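Local atomic coordinates of fiber (Human adenovirus 26, PDB entry 6FJN), a protein that forms the trimeric fiber of the adenovirus capsid, whose C-terminal knob domain, the part given here, probably attaches the virion to its receptor on the host cell. Residues L4-P8 with D87-V91; N38-A43 with Q170-S175; L63-E67 with C152-I156; V99-L105 with Y180-E184. One frame throughout, in Å; residues are numbered along the deposited sequence. Where two conformers were deposited one is given.

Interaction 1: residues L4-P8 with D87-V91; sequences LWTTP and DDSIV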
loop_
_atom_site.group_PDB
_atom_site.type_symbol
_atom_site.label_atom_id
_atom_site.label_comp_id
_atom_site.label_asym_id
_atom_site.label_seq_id
_atom_site.Cartn_x
_atom_site.Cartn_y
_atom_site.Cartn_z
ATOM N N LEU A 4 9.454 3.614 14.673
ATOM C CA LEU A 4 9.442 5.025 15.087
ATOM C C LEU A 4 8.027 5.523 14.906
ATOM O O LEU A 4 7.404 5.266 13.838
ATOM C CB LEU A 4 10.299 5.874 14.203
ATOM C CG LEU A 4 11.778 5.948 14.263
ATOM C CD1 LEU A 4 12.265 6.988 13.252
ATOM C CD2 LEU A 4 12.159 6.360 15.659
ATOM N N TRP A 5 7.463 6.218 15.899
ATOM C CA TRP A 5 6.109 6.679 15.727
ATOM C C TRP A 5 5.807 7.898 16.559
ATOM O O TRP A 5 6.587 8.339 17.431
ATOM C CB TRP A 5 5.137 5.541 16.014
ATOM C CG TRP A 5 4.955 5.065 17.417
ATOM C CD1 TRP A 5 5.641 5.396 18.537
ATOM C CD2 TRP A 5 3.938 4.146 17.808
ATOM N NE1 TRP A 5 5.103 4.725 19.623
ATOM C CE2 TRP A 5 4.071 3.939 19.181
ATOM C CE3 TRP A 5 2.950 3.433 17.112
ATOM C CZ2 TRP A 5 3.201 3.093 19.890
ATOM C CZ3 TRP A 5 2.129 2.574 17.802
ATOM C CH2 TRP A 5 2.233 2.434 19.165
ATOM N N THR A 6 4.631 8.445 16.297
ATOM C CA THR A 6 4.070 9.547 17.053
ATOM C C THR A 6 3.307 9.130 18.263
ATOM O O THR A 6 2.854 9.985 19.037
ATOM C CB THR A 6 3.052 10.316 16.185
ATOM O OG1 THR A 6 2.102 9.388 15.614
ATOM C CG2 THR A 6 3.747 11.014 15.086
ATOM N N THR A 7 3.146 7.824 18.470
ATOM C CA THR A 7 2.177 7.208 19.370
ATOM C C THR A 7 0.804 7.330 18.684
ATOM O O THR A 7 0.562 8.222 17.834
ATOM C CB THR A 7 2.073 7.774 20.803
ATOM O OG1 THR A 7 1.258 8.952 20.823
ATOM C CG2 THR A 7 3.425 7.984 21.477
ATOM N N PRO A 8 -0.114 6.458 19.090
ATOM C CA PRO A 8 -1.427 6.425 18.442
ATOM C C PRO A 8 -2.498 7.218 19.182
ATOM O O PRO A 8 -3.680 6.990 18.946
ATOM C CB PRO A 8 -1.782 4.931 18.550
ATOM C CG PRO A 8 -1.170 4.493 19.813
ATOM C CD PRO A 8 0.151 5.224 19.851
ATOM N N ASP A 87 5.548 0.109 24.216
ATOM C CA ASP A 87 4.110 -0.108 24.521
ATOM C C ASP A 87 3.272 0.781 23.539
ATOM O O ASP A 87 3.586 0.762 22.359
ATOM C CB ASP A 87 3.865 0.068 26.045
ATOM C CG ASP A 87 3.063 -1.080 26.659
ATOM O OD1 ASP A 87 3.383 -2.260 26.367
ATOM O OD2 ASP A 87 2.150 -0.806 27.474
ATOM N N ASP A 88 2.241 1.507 23.989
ATOM C CA ASP A 88 1.595 2.519 23.134
ATOM C C ASP A 88 2.076 3.960 23.435
ATOM O O ASP A 88 1.348 4.932 23.192
ATOM C CB ASP A 88 0.058 2.379 23.148
ATOM C CG ASP A 88 -0.625 3.282 24.150
ATOM O OD1 ASP A 88 0.011 3.686 25.146
ATOM O OD2 ASP A 88 -1.829 3.563 23.938
ATOM N N SER A 89 3.315 4.072 23.935
ATOM C CA SER A 89 4.016 5.358 24.130
ATOM C C SER A 89 5.405 5.306 23.432
ATOM O O SER A 89 5.561 4.615 22.411
ATOM C CB SER A 89 4.116 5.652 25.634
ATOM O OG SER A 89 4.662 6.941 25.875
ATOM N N ILE A 90 6.400 6.037 23.950
ATOM C CA ILE A 90 7.747 6.068 23.339
ATOM C C ILE A 90 8.836 5.795 24.381
ATOM O O ILE A 90 8.600 6.003 25.576
ATOM C CB ILE A 90 8.018 7.395 22.583
ATOM C CG1 ILE A 90 7.908 8.619 23.510
ATOM C CG2 ILE A 90 7.077 7.528 21.399
ATOM C CD1 ILE A 90 8.729 9.796 23.029
ATOM N N VAL A 91 10.020 5.341 23.947
ATOM C CA VAL A 91 11.014 4.788 24.907
ATOM C C VAL A 91 11.485 5.775 25.994
ATOM O O VAL A 91 11.660 5.365 27.150
ATOM C CB VAL A 91 12.240 4.083 24.234
ATOM C CG1 VAL A 91 11.811 2.851 23.442
ATOM C CG2 VAL A 91 13.048 5.019 23.351
#
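W5 reaches across to the 87-91 segment with the rim of its indole. At CB the side chain turns so that CG sits between the backbone N and the carbonyl carbon (chi1 71°), and the near-zero chi2 then presents the pyrrole edge. First along that edge is CD1, 3.8 Å from CG2 of I90. Next comes NE1, which donates to the carbonyl O of S89 at 2.8 Å (N-H...O angle 163°). That oxygen lies in the indole plane, yet the indole nitrogen stands 39° above the plane of the S89 carbonyl and so is not on a lone pair. Beyond CE2, CZ2 comes 3.4 Å from the carbonyl O of D87 and also meets CA of D88 at the ring edge; CH2 sits a little farther from the same two atoms. The setting is the rim of the knob's antiparallel beta-sandwich, where strand 3-5 and the short strand 89-90 flank strand 83-86 in one sheet and the indole reaches past 83-86, against R85, to 89-90. Over one face of the indole lie CA of T7 and CD of P8, both offset toward the rim. T7 carries its methyl CG2 to 3.7 Å from CG2 of I90, while P8 CD meets the carbonyl O of D88 at 3.6 Å. In the conformer given, D88 OD2 is hydrogen-bonded to T106 of the second subunit.

Interaction 2: residues N38-A43 with Q170-S175; sequences NVSLLA and QFDVTS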
loop_
_atom_site.group_PDB
_atom_site.type_symbol
_atom_site.label_atom_id
_atom_site.label_comp_id
_atom_site.label_asym_id
_atom_site.label_seq_id
_atom_site.Cartn_x
_atom_site.Cartn_y
_atom_site.Cartn_z
ATOM N N ASN A 38 2.639 4.392 7.758
ATOM C CA ASN A 38 1.186 4.525 7.891
ATOM C C ASN A 38 0.945 5.930 8.428
ATOM O O ASN A 38 1.532 6.285 9.488
ATOM C CB ASN A 38 0.708 3.445 8.827
ATOM C CG ASN A 38 -0.759 3.451 9.054
ATOM O OD1 ASN A 38 -1.238 4.250 9.869
ATOM N ND2 ASN A 38 -1.519 2.496 8.522
ATOM N N VAL A 39 0.134 6.713 7.771
ATOM C CA VAL A 39 -0.033 8.127 8.149
ATOM C C VAL A 39 -1.489 8.544 8.075
ATOM O O VAL A 39 -2.255 8.126 7.162
ATOM C CB VAL A 39 0.851 9.033 7.254
ATOM C CG1 VAL A 39 0.460 8.998 5.796
ATOM C CG2 VAL A 39 0.921 10.479 7.781
ATOM N N SER A 40 -1.814 9.542 8.882
ATOM C CA SER A 40 -3.061 10.250 8.791
ATOM C C SER A 40 -2.895 11.550 9.560
ATOM O O SER A 40 -1.905 11.732 10.317
ATOM C CB SER A 40 -4.173 9.418 9.430
ATOM O OG SER A 40 -3.958 9.206 10.830
ATOM N N LEU A 41 -3.849 12.462 9.402
ATOM C CA LEU A 41 -3.728 13.810 9.936
ATOM C C LEU A 41 -5.132 14.305 10.313
ATOM O O LEU A 41 -6.087 14.130 9.527
ATOM C CB LEU A 41 -3.085 14.724 8.890
ATOM C CG LEU A 41 -2.918 16.203 9.238
ATOM C CD1 LEU A 41 -2.012 16.431 10.444
ATOM C CD2 LEU A 41 -2.411 16.964 8.040
ATOM N N LEU A 42 -5.207 14.942 11.481
ATOM C CA LEU A 42 -6.463 15.451 12.066
ATOM C C LEU A 42 -6.239 16.859 12.558
ATOM O O LEU A 42 -5.289 17.080 13.361
ATOM C CB LEU A 42 -6.820 14.543 13.261
ATOM C CG LEU A 42 -7.865 15.048 14.211
ATOM C CD1 LEU A 42 -9.199 15.001 13.562
ATOM C CD2 LEU A 42 -7.847 14.267 15.511
ATOM N N ALA A 43 -7.073 17.813 12.182
ATOM C CA ALA A 43 -7.004 19.172 12.734
ATOM C C ALA A 43 -7.827 19.230 14.007
ATOM O O ALA A 43 -9.050 18.952 13.973
ATOM C CB ALA A 43 -7.498 20.186 11.731
ATOM N N GLN A 170 -14.346 19.583 9.513
ATOM C CA GLN A 170 -13.084 19.428 10.202
ATOM C C GLN A 170 -12.137 18.655 9.308
ATOM O O GLN A 170 -12.506 17.580 8.784
ATOM C CB GLN A 170 -13.327 18.656 11.496
ATOM C CG GLN A 170 -12.082 18.395 12.323
ATOM C CD GLN A 170 -12.435 17.785 13.657
ATOM O OE1 GLN A 170 -13.609 17.411 13.929
ATOM N NE2 GLN A 170 -11.442 17.645 14.530
ATOM N N PHE A 171 -10.908 19.132 9.129
ATOM C CA PHE A 171 -9.935 18.341 8.382
ATOM C C PHE A 171 -9.608 17.084 9.158
ATOM O O PHE A 171 -9.106 17.143 10.295
ATOM C CB PHE A 171 -8.685 19.144 8.078
ATOM C CG PHE A 171 -7.735 18.407 7.180
ATOM C CD1 PHE A 171 -6.894 17.423 7.690
ATOM C CD2 PHE A 171 -7.676 18.682 5.826
ATOM C CE1 PHE A 171 -6.058 16.718 6.892
ATOM C CE2 PHE A 171 -6.803 17.963 4.997
ATOM C CZ PHE A 171 -5.998 16.974 5.555
ATOM N N ASP A 172 -9.835 15.938 8.539
ATOM C CA ASP A 172 -9.488 14.641 9.114
ATOM C C ASP A 172 -9.497 13.693 7.928
ATOM O O ASP A 172 -10.397 13.805 7.066
ATOM C CB ASP A 172 -10.516 14.193 10.140
ATOM C CG ASP A 172 -10.045 12.973 10.947
ATOM O OD1 ASP A 172 -8.914 12.608 10.848
ATOM O OD2 ASP A 172 -10.870 12.442 11.736
ATOM N N VAL A 173 -8.514 12.832 7.799
ATOM C CA VAL A 173 -8.422 11.941 6.638
ATOM C C VAL A 173 -8.223 10.512 7.030
ATOM O O VAL A 173 -7.710 10.189 8.126
ATOM C CB VAL A 173 -7.315 12.397 5.655
ATOM C CG1 VAL A 173 -7.683 13.675 4.956
ATOM C CG2 VAL A 173 -5.948 12.480 6.339
ATOM N N THR A 174 -8.637 9.618 6.148
ATOM C CA THR A 174 -8.367 8.200 6.284
ATOM C C THR A 174 -6.872 7.921 6.321
ATOM O O THR A 174 -6.038 8.738 5.930
ATOM C CB THR A 174 -9.046 7.433 5.131
ATOM O OG1 THR A 174 -8.650 7.991 3.877
ATOM C CG2 THR A 174 -10.542 7.492 5.259
ATOM N N SER A 175 -6.540 6.721 6.822
ATOM C CA SER A 175 -5.151 6.291 6.935
ATOM C C SER A 175 -4.589 5.859 5.598
ATOM O O SER A 175 -5.303 5.250 4.775
ATOM C CB SER A 175 -5.042 5.147 7.927
ATOM O OG SER A 175 -5.283 5.561 9.264
HETATM O O HOH W 1 -3.666 4.187 11.094
HETATM O O HOH W 2 -3.547 10.060 5.322
#
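N38 meets S175 through a water that donates to both N38 OD1 and S175 OG, and S175 OG also bonds to R121 O of the second subunit. V39 follows with its carbonyl: a second water donates to V39 O and T174 O, and CA of S175 makes a CA-H...O contact with V39 O. S40 brings CB to 3.8 Å from the carbonyl O of V173. At L41 the water bridges give way to direct bonds: V173 N donates to L41 O at 3.2 Å, bent (141°), and the L41 side chain crosses F171 at about a right angle, CD2 lying 3.8 Å from CE1. L42 pairs with D172 in a single beta bridge, its CD1 resting 3.4 Å from CG of the carboxylate, whose OD2 forms a salt bridge to K117 of the second subunit. A43 closes the run with two bonds: its N donates almost straight (177°) to F171 O at 2.9 Å, and its O receives NE2 of the extended Q170 at 2.8 Å. Segment 170-175 thus runs antiparallel along strand 34-43, just ahead of strand 176-181; strand 22-31 flanks the other edge, and F160 of strand 154-161 touches L41.

Interaction 3: residues L63-E67 with C152-I156; sequences LLFDE and CAYSI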
loop_
_atom_site.group_PDB
_atom_site.type_symbol
_atom_site.label_atom_id
_atom_site.label_comp_id
_atom_site.label_asym_id
_atom_site.label_seq_id
_atom_site.Cartn_x
_atom_site.Cartn_y
_atom_site.Cartn_z
ATOM N N LEU A 63 8.716 16.839 7.837
ATOM C CA LEU A 63 9.620 16.197 8.797
ATOM C C LEU A 63 11.024 16.322 8.218
ATOM O O LEU A 63 11.319 15.757 7.157
ATOM C CB LEU A 63 9.276 14.742 9.038
ATOM C CG LEU A 63 8.049 14.459 9.920
ATOM C CD1 LEU A 63 6.740 15.035 9.412
ATOM C CD2 LEU A 63 7.928 12.977 10.164
ATOM N N LEU A 64 11.867 17.086 8.906
ATOM C CA LEU A 64 13.247 17.303 8.485
ATOM C C LEU A 64 14.144 16.590 9.474
ATOM O O LEU A 64 13.898 16.665 10.691
ATOM C CB LEU A 64 13.558 18.799 8.563
ATOM C CG LEU A 64 12.581 19.719 7.825
ATOM C CD1 LEU A 64 13.027 21.183 8.012
ATOM C CD2 LEU A 64 12.482 19.384 6.358
ATOM N N PHE A 65 15.173 15.885 8.980
ATOM C CA PHE A 65 16.028 15.097 9.852
ATOM C C PHE A 65 17.474 15.482 9.657
ATOM O O PHE A 65 17.910 15.810 8.515
ATOM C CB PHE A 65 15.881 13.598 9.590
ATOM C CG PHE A 65 14.465 13.084 9.714
ATOM C CD1 PHE A 65 13.958 12.689 10.963
ATOM C CD2 PHE A 65 13.637 13.019 8.598
ATOM C CE1 PHE A 65 12.675 12.210 11.086
ATOM C CE2 PHE A 65 12.342 12.494 8.729
ATOM C CZ PHE A 65 11.882 12.119 9.963
ATOM N N ASP A 66 18.246 15.352 10.730
ATOM C CA ASP A 66 19.695 15.550 10.647
ATOM C C ASP A 66 20.387 14.283 10.192
ATOM O O ASP A 66 19.762 13.274 9.864
ATOM C CB ASP A 66 20.194 16.093 12.000
ATOM C CG ASP A 66 20.103 15.139 13.153
ATOM O OD1 ASP A 66 20.098 13.901 12.918
ATOM O OD2 ASP A 66 20.052 15.621 14.316
ATOM N N GLU A 67 21.742 14.358 10.241
ATOM C CA GLU A 67 22.672 13.274 9.820
ATOM C C GLU A 67 22.502 11.971 10.602
ATOM O O GLU A 67 22.936 10.901 10.186
ATOM C CB GLU A 67 24.124 13.755 9.960
ATOM C CG GLU A 67 24.545 14.605 8.784
ATOM C CD GLU A 67 24.752 13.780 7.523
ATOM O OE1 GLU A 67 24.503 14.297 6.411
ATOM O OE2 GLU A 67 25.111 12.586 7.614
ATOM N N CYS A 152 18.907 20.297 6.545
ATOM C CA CYS A 152 18.493 18.894 6.760
ATOM C C CYS A 152 19.267 17.905 5.898
ATOM O O CYS A 152 19.682 18.217 4.776
ATOM C CB CYS A 152 17.002 18.764 6.563
ATOM S SG CYS A 152 16.372 19.025 4.895
ATOM N N ALA A 153 19.564 16.731 6.443
ATOM C CA ALA A 153 20.162 15.661 5.695
ATOM C C ALA A 153 19.142 14.807 4.957
ATOM O O ALA A 153 19.449 14.254 3.898
ATOM C CB ALA A 153 20.945 14.788 6.651
ATOM N N TYR A 154 17.956 14.680 5.551
ATOM C CA TYR A 154 16.875 13.830 5.008
ATOM C C TYR A 154 15.571 14.560 5.254
ATOM O O TYR A 154 15.472 15.429 6.136
ATOM C CB TYR A 154 16.787 12.463 5.694
ATOM C CG TYR A 154 18.062 11.683 5.730
ATOM C CD1 TYR A 154 18.403 10.841 4.673
ATOM C CD2 TYR A 154 18.915 11.743 6.838
ATOM C CE1 TYR A 154 19.557 10.094 4.711
ATOM C CE2 TYR A 154 20.082 11.012 6.871
ATOM C CZ TYR A 154 20.412 10.194 5.803
ATOM O OH TYR A 154 21.545 9.443 5.784
ATOM N N SER A 155 14.533 14.178 4.500
ATOM C CA SER A 155 13.218 14.743 4.790
ATOM C C SER A 155 12.142 13.768 4.336
ATOM O O SER A 155 12.314 12.988 3.375
ATOM C CB SER A 155 13.001 16.085 4.114
ATOM O OG SER A 155 13.111 16.034 2.700
ATOM N N ILE A 156 10.996 13.861 5.019
ATOM C CA ILE A 156 9.744 13.235 4.553
ATOM C C ILE A 156 8.693 14.285 4.694
ATOM O O ILE A 156 8.518 14.854 5.787
ATOM C CB ILE A 156 9.347 11.979 5.378
ATOM C CG1 ILE A 156 10.481 10.943 5.423
ATOM C CG2 ILE A 156 8.052 11.394 4.840
ATOM C CD1 ILE A 156 10.243 9.783 6.369
HETATM O O HOH W 3 23.411 10.053 7.585
#
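A classic beta bulge marks the end of this antiparallel ladder: A153 and Y154 both face F65, and F65 O accepts from A153 N at 2.8 Å and from Y154 N at 3.2 Å. In return F65 N donates to Y154 O, and two further backbone bonds join L63 and I156, so the pairing is regular up to the bulge. The F65 ring turns its edge to the neighbouring strand, CE2 coming 4.1 Å from CG1 of I156. On the other face of the sheet L64 CB meets C152 CB at 4.0 Å, and its CD2 touches CB of S155. With CG anti to the carbonyl carbon (chi1 -53°), the Y154 ring has D66 O in its plane at the edge, 3.5 Å from CD2. The Y154 hydroxyl OH donates to a water at 2.7 Å, and that water donates to E67 O, tying the turn after the strand to the tyrosine. Strand 58-65 is an outermost strand of its four-stranded sheet within the chain, with strand 154-161 between it and strand 137-144. I156 packs on I142 and F144 of that third strand, L63 on L24 and L26 of the facing sheet.

Interaction 4: residues V99-L105 with Y180-E184; sequences VPFMPNL and YLTQE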
loop_
_atom_site.group_PDB
_atom_site.type_symbol
_atom_site.label_atom_id
_atom_site.label_comp_id
_atom_site.label_asym_id
_atom_site.label_seq_id
_atom_site.Cartn_x
_atom_site.Cartn_y
_atom_site.Cartn_z
ATOM N N VAL A 99 19.163 6.429 11.413
ATOM C CA VAL A 99 19.563 6.409 10.026
ATOM C C VAL A 99 18.848 5.256 9.240
ATOM O O VAL A 99 18.458 5.452 8.134
ATOM C CB VAL A 99 21.089 6.436 9.853
ATOM C CG1 VAL A 99 21.451 6.323 8.380
ATOM C CG2 VAL A 99 21.622 7.760 10.374
ATOM N N PRO A 100 18.694 4.055 9.866
ATOM C CA PRO A 100 18.012 2.975 9.137
ATOM C C PRO A 100 16.555 3.228 8.787
ATOM O O PRO A 100 15.979 2.402 8.045
ATOM C CB PRO A 100 18.163 1.769 10.049
ATOM C CG PRO A 100 19.438 2.093 10.819
ATOM C CD PRO A 100 19.274 3.565 11.126
ATOM N N PHE A 101 15.959 4.288 9.312
ATOM C CA PHE A 101 14.586 4.707 8.949
ATOM C C PHE A 101 14.585 5.809 7.934
ATOM O O PHE A 101 13.519 6.210 7.488
ATOM C CB PHE A 101 13.827 5.178 10.180
ATOM C CG PHE A 101 13.542 4.087 11.168
ATOM C CD1 PHE A 101 14.503 3.630 12.035
ATOM C CD2 PHE A 101 12.290 3.478 11.208
ATOM C CE1 PHE A 101 14.242 2.604 12.932
ATOM C CE2 PHE A 101 12.042 2.470 12.101
ATOM C CZ PHE A 101 12.992 2.048 12.946
ATOM N N MET A 102 15.756 6.341 7.571
ATOM C CA MET A 102 15.779 7.509 6.705
ATOM C C MET A 102 15.620 7.086 5.242
ATOM O O MET A 102 16.027 5.991 4.845
ATOM C CB MET A 102 17.079 8.282 6.876
ATOM C CG MET A 102 17.182 8.943 8.221
ATOM S SD MET A 102 15.890 10.189 8.512
ATOM C CE MET A 102 14.758 9.334 9.623
ATOM N N PRO A 103 15.039 7.937 4.400
ATOM C CA PRO A 103 14.899 7.575 2.979
ATOM C C PRO A 103 16.243 7.554 2.267
ATOM O O PRO A 103 17.082 8.427 2.471
ATOM C CB PRO A 103 13.958 8.661 2.413
ATOM C CG PRO A 103 13.383 9.359 3.609
ATOM C CD PRO A 103 14.413 9.223 4.681
ATOM N N ASN A 104 16.427 6.508 1.482
ATOM C CA ASN A 104 17.680 6.259 0.772
ATOM C C ASN A 104 18.026 7.428 -0.151
ATOM O O ASN A 104 17.246 7.816 -0.969
ATOM C CB ASN A 104 17.477 4.976 -0.035
ATOM C CG ASN A 104 18.740 4.507 -0.714
ATOM O OD1 ASN A 104 19.184 5.043 -1.755
ATOM N ND2 ASN A 104 19.376 3.537 -0.091
ATOM N N LEU A 105 19.253 7.944 0.011
ATOM C CA LEU A 105 19.672 9.152 -0.758
ATOM C C LEU A 105 20.016 8.858 -2.216
ATOM O O LEU A 105 20.001 9.747 -3.052
ATOM C CB LEU A 105 20.838 9.845 -0.047
ATOM C CG LEU A 105 20.379 10.739 1.119
ATOM C CD1 LEU A 105 21.552 11.009 2.043
ATOM C CD2 LEU A 105 19.733 12.027 0.652
ATOM N N TYR A 180 9.034 2.951 1.548
ATOM C CA TYR A 180 10.162 3.569 0.864
ATOM C C TYR A 180 11.415 2.859 1.186
ATOM O O TYR A 180 11.548 2.186 2.216
ATOM C CB TYR A 180 10.269 5.093 1.204
ATOM C CG TYR A 180 10.449 5.366 2.697
ATOM C CD1 TYR A 180 11.744 5.477 3.241
ATOM C CD2 TYR A 180 9.381 5.558 3.533
ATOM C CE1 TYR A 180 11.920 5.767 4.572
ATOM C CE2 TYR A 180 9.553 5.857 4.885
ATOM C CZ TYR A 180 10.831 5.966 5.394
ATOM O OH TYR A 180 10.924 6.220 6.742
ATOM N N LEU A 181 12.393 3.012 0.292
ATOM C CA LEU A 181 13.710 2.429 0.459
ATOM C C LEU A 181 14.499 3.205 1.490
ATOM O O LEU A 181 14.472 4.410 1.507
ATOM C CB LEU A 181 14.472 2.448 -0.869
ATOM C CG LEU A 181 14.056 1.405 -1.905
ATOM C CD1 LEU A 181 12.596 1.244 -2.226
ATOM C CD2 LEU A 181 14.880 1.636 -3.180
ATOM N N THR A 182 15.212 2.487 2.321
ATOM C CA THR A 182 15.955 3.129 3.406
ATOM C C THR A 182 17.438 3.292 3.133
ATOM O O THR A 182 18.073 2.530 2.353
ATOM C CB THR A 182 15.787 2.354 4.698
ATOM O OG1 THR A 182 16.306 1.033 4.489
ATOM C CG2 THR A 182 14.348 2.203 5.152
ATOM N N GLN A 183 18.025 4.270 3.838
ATOM C CA GLN A 183 19.450 4.424 3.996
ATOM C C GLN A 183 19.952 3.262 5.000
ATOM O O GLN A 183 19.126 2.730 5.782
ATOM C CB GLN A 183 19.704 5.828 4.633
ATOM C CG GLN A 183 21.124 6.341 4.539
ATOM C CD GLN A 183 21.527 6.837 3.152
ATOM O OE1 GLN A 183 20.743 6.843 2.216
ATOM N NE2 GLN A 183 22.826 7.209 3.011
ATOM N N GLU A 184 21.238 3.012 5.124
ATOM C CA GLU A 184 21.729 2.205 6.271
ATOM C C GLU A 184 22.877 2.941 6.928
ATOM O O GLU A 184 23.207 2.766 8.129
ATOM C CB GLU A 184 22.137 0.777 5.828
ATOM C CG GLU A 184 20.990 -0.079 5.261
ATOM C CD GLU A 184 19.772 -0.135 6.175
ATOM O OE1 GLU A 184 19.960 -0.433 7.388
ATOM O OE2 GLU A 184 18.649 0.202 5.710
ATOM O OXT GLU A 184 23.472 3.789 6.244
HETATM O O HOH W 4 22.161 6.075 -0.356
#
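Two torsions of Q183, chi1 at -164° and chi2 near 75°, first extend its side chain away from the backbone N and then bend it, so that the amide swings back to the 99-105 loop. OE1 there accepts from L105 N at 2.9 Å (164°) and also takes a water. On the way the chain lies beside V99, pointing the same way, with CG 3.9 Å from CG1. N104 holds CG anti to its own N, which turns ND2 toward T182 O: the bond is 2.9 Å long, with the oxygen in the amide plane but the nitrogen well above the plane of that carbonyl. Backbone bonds from N104 N to L181 O and from Q183 N to M102 O frame a single bridge between P103 and T182. Within the strand, Y180 donates its hydroxyl OH to F101 O at 2.7 Å, in the plane of both ring and carbonyl, while P103 CB rests 4.0 Å from Y180 CD1. T182 packs CG2 3.3 Å from P100 O and gives its hydroxyl to E184 OE2, which also forms a salt bridge to K30. Another structure of this protein has an L-glutamate at K30 and T182, covalently linked to Q183; here E184 probably occupies that place, and the loop's grip on Q183 probably holds the tail in a defined conformation.

From the N terminus, strand 3-5 opens interaction 1, which closes on strand 89-90. Before it does, strand 34-43 has opened interaction 2 and strand 58-65 interaction 3, so interaction 1 crosses both. Interaction 3 is nested wholly inside the long loop that interaction 2 closes at 170-175. Interaction 4 opens at V99, after interaction 1 has closed, and crosses interactions 2 and 3 before ending at the C terminus. Interactions 1, 2 and 4 reach the same six-stranded sheet, whereas interaction 3 ties the other one. Interactions 3 and 4 touch directly, F65 on M102 and Y154 on L105 and Q183, and L4 on F101 links interactions 1 and 4.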